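PDB 3NIQ: guanidinopropionase from Pseudomonas aeruginosa, which catalyses the manganese-dependent hydrolysis of 3-guanidinopropanoate to beta-alanine and urea as a homohexamer of the arginase family. Local coordinates for residues A296-G299 with A300-F304; V215-V219 with E220-A224; D197-F200 with A201-G205; G258-S262 with L263-Q267. All coordinates share one frame; numbering follows the deposited sequence.

Contact 1. Residues A296-G299 with A300-F304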
loop_
_atom_site.group_PDB
_atom_site.type_symbol
_atom_site.label_atom_id
_atom_site.label_comp_id
_atom_site.label_asym_id
_atom_site.label_seq_id
_atom_site.Cartn_x
_atom_site.Cartn_y
_atom_site.Cartn_z
ATOM N N ALA A 296 4.765 10.465 9.604
ATOM C CA ALA A 296 3.904 11.479 10.222
ATOM C C ALA A 296 3.862 11.325 11.745
ATOM O O ALA A 296 3.981 12.315 12.483
ATOM C CB ALA A 296 2.484 11.402 9.637
ATOM N N LEU A 297 3.686 10.095 12.212
ATOM C CA LEU A 297 3.689 9.830 13.659
ATOM C C LEU A 297 5.065 10.062 14.284
ATOM O O LEU A 297 5.178 10.653 15.366
ATOM C CB LEU A 297 3.173 8.419 13.971
ATOM C CG LEU A 297 3.186 8.051 15.464
ATOM C CD1 LEU A 297 2.247 8.958 16.250
ATOM C CD2 LEU A 297 2.851 6.583 15.678
ATOM N N VAL A 298 6.123 9.611 13.623
ATOM C CA VAL A 298 7.470 9.935 14.090
ATOM C C VAL A 298 7.619 11.471 14.167
ATOM O O VAL A 298 8.110 12.010 15.152
ATOM C CB VAL A 298 8.564 9.327 13.143
ATOM C CG1 VAL A 298 9.880 10.041 13.286
ATOM C CG2 VAL A 298 8.750 7.842 13.398
ATOM N N GLY A 299 7.156 12.172 13.143
ATOM C CA GLY A 299 7.241 13.632 13.131
ATOM C C GLY A 299 6.460 14.243 14.289
ATOM O O GLY A 299 6.993 15.058 15.025
ATOM N N ALA A 300 5.200 13.830 14.454
ATOM C CA ALA A 300 4.374 14.324 15.547
ATOM C C ALA A 300 5.014 14.048 16.899
ATOM O O ALA A 300 4.979 14.897 17.797
ATOM C CB ALA A 300 2.944 13.712 15.484
ATOM N N THR A 301 5.624 12.883 17.055
ATOM C CA THR A 301 6.221 12.547 18.347
ATOM C C THR A 301 7.488 13.376 18.628
ATOM O O THR A 301 7.635 13.935 19.703
ATOM C CB THR A 301 6.553 11.047 18.461
ATOM O OG1 THR A 301 5.410 10.266 18.093
ATOM C CG2 THR A 301 6.913 10.707 19.920
ATOM N N MET A 302 8.389 13.481 17.657
ATOM C CA MET A 302 9.564 14.346 17.835
ATOM C C MET A 302 9.131 15.808 18.078
ATOM O O MET A 302 9.719 16.515 18.900
ATOM C CB MET A 302 10.503 14.223 16.636
ATOM C CG MET A 302 11.016 12.794 16.403
ATOM S SD MET A 302 11.820 12.094 17.870
ATOM C CE MET A 302 12.989 13.388 18.298
ATOM N N MET A 303 8.062 16.227 17.416
ATOM C CA MET A 303 7.509 17.556 17.641
ATOM C C MET A 303 7.150 17.712 19.124
ATOM O O MET A 303 7.526 18.702 19.769
ATOM C CB MET A 303 6.254 17.752 16.785
ATOM C CG MET A 303 5.684 19.185 16.838
ATOM S SD MET A 303 4.271 19.405 15.765
ATOM C CE MET A 303 4.242 21.200 15.648
ATOM N N PHE A 304 6.431 16.726 19.664
ATOM C CA PHE A 304 6.116 16.737 21.093
ATOM C C PHE A 304 7.371 16.721 21.977
ATOM O O PHE A 304 7.434 17.454 22.968
ATOM C CB PHE A 304 5.195 15.578 21.469
ATOM C CG PHE A 304 4.758 15.613 22.909
ATOM C CD1 PHE A 304 3.786 16.511 23.331
ATOM C CD2 PHE A 304 5.332 14.769 23.847
ATOM C CE1 PHE A 304 3.394 16.576 24.659
ATOM C CE2 PHE A 304 4.921 14.826 25.206
ATOM C CZ PHE A 304 3.960 15.716 25.585
#
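The carbonyl oxygen of Leu-297 is gripped twice by Thr-301. Backbone N of Thr-301 makes the ordinary helical bond to Leu-297 O at 2.8 Å, and Thr-301 OG1 donates to the same oxygen, also at 2.8 Å. The two donors come from opposite faces of the carbonyl plane, the hydroxyl well above it, 36° out. Thr-301 can do this because OG1 lies beside its own backbone N, opposite the carbonyl carbon (chi1 -50°), which turns the hydroxyl back over the preceding turn. Leu-297 CD1 lies 3.9 Å from Thr-301 OG1, the two side chains crossing at a slant. One residue on, Met-302 N meets Val-298 O at 2.9 Å in an almost straight bond, and Met-302 CG passes 4.3 Å from Val-298 CG1. Around this turn, Ala-296 and Ala-300 lie against helix 57-64, Met-303 reaches strand 118-123, and Leu-297, Val-298 and Thr-301 also pack on Pro-255 and Ile-257 of the second subunit. Bonding to the carbonyl four residues earlier is a familiar way for a threonine within a helix to satisfy its hydroxyl, useful where, as here, the residue is buried; helix 294-317 follows strand 277-283, the last in sequence but an inner strand of the arginase-type parallel sheet.

Contact 2. Residues V215-V219 with E220-A224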
loop_
_atom_site.group_PDB
_atom_site.type_symbol
_atom_site.label_atom_id
_atom_site.label_comp_id
_atom_site.label_asym_id
_atom_site.label_seq_id
_atom_site.Cartn_x
_atom_site.Cartn_y
_atom_site.Cartn_z
ATOM N N VAL A 215 27.919 6.059 16.082
ATOM C CA VAL A 215 27.975 4.657 16.519
ATOM C C VAL A 215 29.185 4.376 17.445
ATOM O O VAL A 215 29.042 3.747 18.493
ATOM C CB VAL A 215 27.937 3.687 15.298
ATOM C CG1 VAL A 215 28.356 2.257 15.698
ATOM C CG2 VAL A 215 26.525 3.685 14.670
ATOM N N GLU A 216 30.357 4.862 17.068
ATOM C CA GLU A 216 31.569 4.709 17.914
ATOM C C GLU A 216 31.435 5.363 19.297
ATOM O O GLU A 216 31.867 4.789 20.299
ATOM C CB GLU A 216 32.804 5.272 17.210
ATOM C CG GLU A 216 33.300 4.436 16.035
ATOM C CD GLU A 216 34.196 5.220 15.082
ATOM O OE1 GLU A 216 34.222 6.471 15.148
ATOM O OE2 GLU A 216 34.882 4.585 14.259
ATOM N N LEU A 217 30.829 6.550 19.348
ATOM C CA LEU A 217 30.627 7.283 20.617
ATOM C C LEU A 217 29.489 6.771 21.495
ATOM O O LEU A 217 29.572 6.815 22.736
ATOM C CB LEU A 217 30.409 8.783 20.348
ATOM C CG LEU A 217 31.593 9.572 19.802
ATOM C CD1 LEU A 217 31.150 10.962 19.346
ATOM C CD2 LEU A 217 32.742 9.694 20.849
ATOM N N GLY A 218 28.414 6.304 20.864
ATOM C CA GLY A 218 27.193 6.014 21.601
ATOM C C GLY A 218 26.468 7.315 21.944
ATOM O O GLY A 218 27.017 8.420 21.798
ATOM N N VAL A 219 25.237 7.170 22.418
ATOM C CA VAL A 219 24.322 8.290 22.667
ATOM C C VAL A 219 24.848 9.286 23.701
ATOM O O VAL A 219 24.889 10.489 23.446
ATOM C CB VAL A 219 22.921 7.757 23.105
ATOM C CG1 VAL A 219 22.031 8.884 23.658
ATOM C CG2 VAL A 219 22.229 7.065 21.923
ATOM N N GLU A 220 25.247 8.778 24.865
ATOM C CA GLU A 220 25.724 9.629 25.947
ATOM C C GLU A 220 26.883 10.552 25.553
ATOM O O GLU A 220 26.865 11.736 25.864
ATOM C CB GLU A 220 26.087 8.784 27.182
ATOM C CG GLU A 220 26.802 9.573 28.291
ATOM C CD GLU A 220 26.789 8.851 29.646
ATOM O OE1 GLU A 220 25.848 8.068 29.911
ATOM O OE2 GLU A 220 27.713 9.082 30.453
ATOM N N ALA A 221 27.895 10.008 24.891
ATOM C CA ALA A 221 29.051 10.795 24.516
ATOM C C ALA A 221 28.731 11.749 23.359
ATOM O O ALA A 221 29.242 12.879 23.304
ATOM C CB ALA A 221 30.225 9.871 24.178
ATOM N N THR A 222 27.849 11.341 22.467
ATOM C CA THR A 222 27.425 12.195 21.377
ATOM C C THR A 222 26.734 13.437 21.943
ATOM O O THR A 222 26.997 14.534 21.580
ATOM C CB THR A 222 26.474 11.436 20.418
ATOM O OG1 THR A 222 27.207 10.506 19.652
ATOM C CG2 THR A 222 25.813 12.342 19.499
ATOM N N LEU A 223 25.893 13.205 22.903
ATOM C CA LEU A 223 25.148 14.235 23.536
ATOM C C LEU A 223 26.067 15.213 24.230
ATOM O O LEU A 223 25.923 16.399 24.099
ATOM C CB LEU A 223 24.253 13.569 24.540
ATOM C CG LEU A 223 23.359 14.335 25.454
ATOM C CD1 LEU A 223 22.321 15.113 24.750
ATOM C CD2 LEU A 223 22.789 13.391 26.451
ATOM N N ALA A 224 27.061 14.674 24.908
ATOM C CA ALA A 224 28.016 15.476 25.611
ATOM C C ALA A 224 28.763 16.380 24.641
ATOM O O ALA A 224 28.945 17.541 24.875
ATOM C CB ALA A 224 28.953 14.611 26.327
#
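Two polar bonds converge on Gly-218 O, both from Thr-222. The backbone N of Thr-222 lies in the plane of that carbonyl at 3.1 Å, whereas Thr-222 OG1 donates from above the plane, 43° out of it, at 3.0 Å. A chi1 of -73° swings OG1 away from the threonine's carbonyl carbon and back toward the preceding turn. Alongside, Leu-223 N bonds to Val-219 O at 2.9 Å and carries the helix on.

The apolar contact is between Leu-217 CB and Ala-221 CB, 4.0 Å apart. Van der Waals contacts with polar atoms flank it: Leu-217 CB lies 3.7 Å from Thr-222 OG1, the two side chains crossing at about a right angle, and Ala-221 CB rests 3.4 Å from Leu-217 O.

The backbone itself changes course here. Gly-218 has a positive phi of 76°, and the short helical segments 215-219 and 220-224 make an angle of 74°, so helix 211-230 is sharply kinked at this point.

Val-219 faces Gln-267 and Leu-268 of helix 262-270; Phe-214, from earlier in the same helix, touches both Val-219 and Thr-222. Helix 211-230, which connects strands 207-210 and 235-240, thus lies beside helix 262-270.

Contact 3. Residues D197-F200 with A201-G205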
loop_
_atom_site.group_PDB
_atom_site.type_symbol
_atom_site.label_atom_id
_atom_site.label_comp_id
_atom_site.label_asym_id
_atom_site.label_seq_id
_atom_site.Cartn_x
_atom_site.Cartn_y
_atom_site.Cartn_z
ATOM N N ASP A 197 33.423 17.307 -0.032
ATOM C CA ASP A 197 32.158 17.696 0.605
ATOM C C ASP A 197 32.375 18.373 1.965
ATOM O O ASP A 197 31.861 19.469 2.194
ATOM C CB ASP A 197 31.193 16.498 0.713
ATOM C CG ASP A 197 31.786 15.323 1.483
ATOM O OD1 ASP A 197 33.025 15.112 1.412
ATOM O OD2 ASP A 197 30.999 14.613 2.156
ATOM N N ASP A 198 33.161 17.732 2.836
ATOM C CA ASP A 198 33.505 18.272 4.158
ATOM C C ASP A 198 34.431 19.518 4.111
ATOM O O ASP A 198 34.913 19.974 5.149
ATOM C CB ASP A 198 34.091 17.160 5.066
ATOM C CG ASP A 198 35.605 16.936 4.858
ATOM O OD1 ASP A 198 36.108 17.076 3.715
ATOM O OD2 ASP A 198 36.297 16.617 5.851
ATOM N N ALA A 199 34.672 20.051 2.909
ATOM C CA ALA A 199 35.522 21.232 2.730
ATOM C C ALA A 199 34.911 22.425 3.457
ATOM O O ALA A 199 35.519 22.965 4.381
ATOM C CB ALA A 199 35.712 21.550 1.247
ATOM N N PHE A 200 33.701 22.807 3.047
ATOM C CA PHE A 200 32.967 23.904 3.669
ATOM C C PHE A 200 32.833 23.751 5.196
ATOM O O PHE A 200 33.027 24.723 5.932
ATOM C CB PHE A 200 31.601 24.088 3.005
ATOM C CG PHE A 200 30.776 25.183 3.614
ATOM C CD1 PHE A 200 30.940 26.499 3.209
ATOM C CD2 PHE A 200 29.846 24.893 4.609
ATOM C CE1 PHE A 200 30.193 27.518 3.774
ATOM C CE2 PHE A 200 29.089 25.916 5.193
ATOM C CZ PHE A 200 29.263 27.228 4.774
ATOM N N ALA A 201 32.536 22.540 5.667
ATOM C CA ALA A 201 32.393 22.281 7.100
ATOM C C ALA A 201 33.706 22.525 7.847
ATOM O O ALA A 201 33.724 23.120 8.939
ATOM C CB ALA A 201 31.888 20.867 7.349
ATOM N N ARG A 202 34.811 22.079 7.256
ATOM C CA ARG A 202 36.113 22.265 7.879
ATOM C C ARG A 202 36.491 23.742 7.865
ATOM O O ARG A 202 36.974 24.282 8.860
ATOM C CB ARG A 202 37.172 21.411 7.184
ATOM C CG ARG A 202 36.992 19.912 7.410
ATOM C CD ARG A 202 38.173 19.096 6.886
ATOM N NE ARG A 202 39.461 19.619 7.348
ATOM C CZ ARG A 202 40.400 20.112 6.545
ATOM N NH1 ARG A 202 40.204 20.133 5.227
ATOM N NH2 ARG A 202 41.540 20.574 7.055
ATOM N N GLU A 203 36.241 24.398 6.740
ATOM C CA GLU A 203 36.497 25.816 6.633
ATOM C C GLU A 203 35.703 26.595 7.691
ATOM O O GLU A 203 36.218 27.546 8.273
ATOM C CB GLU A 203 36.168 26.309 5.223
ATOM C CG GLU A 203 37.196 25.847 4.170
ATOM C CD GLU A 203 36.637 25.797 2.743
ATOM O OE1 GLU A 203 35.540 26.360 2.477
ATOM O OE2 GLU A 203 37.303 25.173 1.882
ATOM N N CYS A 204 34.470 26.162 7.967
ATOM C CA CYS A 204 33.584 26.898 8.868
ATOM C C CYS A 204 33.743 26.530 10.336
ATOM O O CYS A 204 33.325 27.282 11.200
ATOM C CB CYS A 204 32.112 26.725 8.425
ATOM S SG CYS A 204 31.829 27.635 6.909
ATOM N N GLY A 205 34.332 25.372 10.608
ATOM C CA GLY A 205 34.494 24.881 11.981
ATOM C C GLY A 205 33.262 24.163 12.519
ATOM O O GLY A 205 33.080 24.059 13.733
#
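Phe-200 lays one face of its ring against Cys-204 in the last turn of helix 199-204. From CB, 3.2 Å from Ala-201 N, the side chain leaves with CG opposite the backbone N (chi1 179°), which carries the ring along the helix toward its C-terminal end. CG and CD2 still lie near Ala-201 N. Farther out the partner changes to Cys-204 SG, which approaches CE1 and CE2 and comes nearest at CZ, 3.4 Å away. The sulfur stands over the ring face, 3.6 Å from the centroid and 20° off the normal, displaced toward the rim: a cysteine sulfur-aromatic contact. Cys-204 N bonds to Phe-200 O at 2.9 Å, tying the same two residues through the backbone.

This short helix is the crossover of a beta-alpha-beta unit between strands 183-188 and 207-210, the latter an outermost strand of the sheet within the chain. It ends in a Schellman motif with Gly-205, of positive phi, as the C-prime residue.

At the other end Asp-198 occupies the N-cap position, but its carboxylate makes no capping bond. The carboxylate instead runs alongside Arg-202, OD2 lying 3.3 Å from CD, while OD2 and NE stay 4.6 Å apart, too far for a salt bridge, though the opposite charges probably attract weakly. Phe-200 also packs on Arg-170 and Ile-173 of helix 168-174, and Asp-198 touches Arg-76 of the third subunit.

Contact 4. Residues G258-S262 with L263-Q267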
loop_
_atom_site.group_PDB
_atom_site.type_symbol
_atom_site.label_atom_id
_atom_site.label_comp_id
_atom_site.label_asym_id
_atom_site.label_seq_id
_atom_site.Cartn_x
_atom_site.Cartn_y
_atom_site.Cartn_z
ATOM N N GLY A 258 20.752 2.591 6.881
ATOM C CA GLY A 258 21.704 2.476 8.002
ATOM C C GLY A 258 21.703 3.721 8.871
ATOM O O GLY A 258 22.765 4.299 9.132
ATOM N N GLY A 259 20.514 4.133 9.321
ATOM C CA GLY A 259 20.374 5.379 10.101
ATOM C C GLY A 259 20.053 5.205 11.569
ATOM O O GLY A 259 20.154 4.127 12.126
ATOM N N MET A 260 19.678 6.311 12.195
ATOM C CA MET A 260 19.370 6.373 13.598
ATOM C C MET A 260 18.068 5.639 13.867
ATOM O O MET A 260 17.208 5.570 12.994
ATOM C CB MET A 260 19.243 7.862 13.960
ATOM C CG MET A 260 19.182 8.192 15.423
ATOM S SD MET A 260 19.372 9.983 15.660
ATOM C CE MET A 260 21.089 10.265 15.247
ATOM N N THR A 261 17.892 5.101 15.070
ATOM C CA THR A 261 16.569 4.557 15.412
ATOM C C THR A 261 15.699 5.661 16.036
ATOM O O THR A 261 16.231 6.649 16.523
ATOM C CB THR A 261 16.659 3.350 16.358
ATOM O OG1 THR A 261 17.070 3.784 17.650
ATOM C CG2 THR A 261 17.654 2.254 15.848
ATOM N N SER A 262 14.373 5.494 16.028
ATOM C CA SER A 262 13.478 6.460 16.683
ATOM C C SER A 262 13.872 6.547 18.157
ATOM O O SER A 262 13.933 7.623 18.757
ATOM C CB SER A 262 12.017 5.994 16.581
ATOM O OG SER A 262 11.534 6.114 15.261
ATOM N N LEU A 263 14.159 5.400 18.741
ATOM C CA LEU A 263 14.581 5.377 20.140
ATOM C C LEU A 263 15.833 6.256 20.401
ATOM O O LEU A 263 15.863 7.060 21.333
ATOM C CB LEU A 263 14.841 3.928 20.558
ATOM C CG LEU A 263 15.584 3.773 21.878
ATOM C CD1 LEU A 263 14.671 4.132 23.046
ATOM C CD2 LEU A 263 16.109 2.342 22.005
ATOM N N GLN A 264 16.857 6.094 19.569
ATOM C CA GLN A 264 18.057 6.932 19.669
ATOM C C GLN A 264 17.747 8.429 19.505
ATOM O O GLN A 264 18.289 9.256 20.238
ATOM C CB GLN A 264 19.100 6.485 18.650
ATOM C CG GLN A 264 19.845 5.225 19.054
ATOM C CD GLN A 264 20.617 4.643 17.904
ATOM O OE1 GLN A 264 20.326 4.910 16.722
ATOM N NE2 GLN A 264 21.623 3.846 18.231
ATOM N N ALA A 265 16.869 8.768 18.561
ATOM C CA ALA A 265 16.473 10.173 18.347
ATOM C C ALA A 265 15.777 10.783 19.565
ATOM O O ALA A 265 16.040 11.935 19.934
ATOM C CB ALA A 265 15.600 10.319 17.087
ATOM N N GLN A 266 14.904 10.012 20.200
ATOM C CA GLN A 266 14.224 10.467 21.411
ATOM C C GLN A 266 15.238 10.686 22.531
ATOM O O GLN A 266 15.181 11.688 23.239
ATOM C CB GLN A 266 13.160 9.458 21.855
ATOM C CG GLN A 266 11.875 9.465 21.015
ATOM C CD GLN A 266 10.890 8.405 21.480
ATOM O OE1 GLN A 266 11.221 7.226 21.523
ATOM N NE2 GLN A 266 9.670 8.823 21.820
ATOM N N GLN A 267 16.163 9.750 22.692
ATOM C CA GLN A 267 17.178 9.877 23.746
ATOM C C GLN A 267 18.058 11.107 23.502
ATOM O O GLN A 267 18.384 11.847 24.427
ATOM C CB GLN A 267 18.066 8.628 23.819
ATOM C CG GLN A 267 17.312 7.341 24.217
ATOM C CD GLN A 267 18.168 6.077 24.058
ATOM O OE1 GLN A 267 18.955 5.943 23.108
ATOM N NE2 GLN A 267 17.994 5.136 24.970
HETATM O O HOH W 1 21.437 3.421 14.542
#
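A capping box starts helix 262-270, built by Thr-261 at the N-cap and Gln-264 three residues on. Thr-261 OG1 accepts from Gln-264 N at 3.0 Å, and Gln-264 returns the bond with its side chain: Thr-261 N donates to Gln-264 OE1 at 2.9 Å. Both bonds are fairly straight, although the second reaches the amide oxygen 28° out of its carbonyl plane. The hydroxyl reaches the backbone N of Gln-264 because it lies between the backbone N and the carbonyl carbon of Thr-261 (chi1 71°).

Gln-264 OE1 takes a second bond from a water, 2.9 Å away, which also donates to Gly-259 O at 2.8 Å; the glutamine is thereby linked to the loop ahead of the helix. Met-260 supplies the apolar side. Its CG lies 3.7 Å from Gln-264 CB; Met-260 SD lies 4.0 Å from Ala-265 CB, and the bend at chi3 then turns CE. Phe-214 of helix 211-230 touches both Met-260 and Gln-264.

Behind the cap, Ala-265 N bonds to Thr-261 O and Gln-266 N to Ser-262 O, the first i to i+4 bonds of the helix. The Gln-266 side chain is held from outside, NE2 bonding to Glu-305. On the loop side, Asp-245 OD1 accepts from Gly-259 N, and Met-260 makes backbone bonds to Val-243, the residue after the manganese ligand Asp-242, and to Asp-245. The box thus satisfies two backbone N-H groups at the start of helix 262-270, after the loop that follows strand 235-240 and its metal ligands.

Helix 262-270 in contact 4 joins two of the other contacts. On one flank it touches contact 1, with Val-298 CG2 3.8 Å from Ser-262 OG and Met-302 CE 3.8 Å from Ala-265 O; on another it meets contact 2, where Val-219 CG2 lies 3.7 Å from Gln-267 OE1. Their centres are about 13 and 12 Å from that of contact 4. Contact 3 stands apart, its centre about 31 Å from that of contact 1 and across the middle of the chain. Side chains of contacts 1, 3 and 4 come within about 12 to 14 Å of a manganese ion, whereas contact 2 is remote from the site. Contacts 1 and 4 both also meet the second subunit.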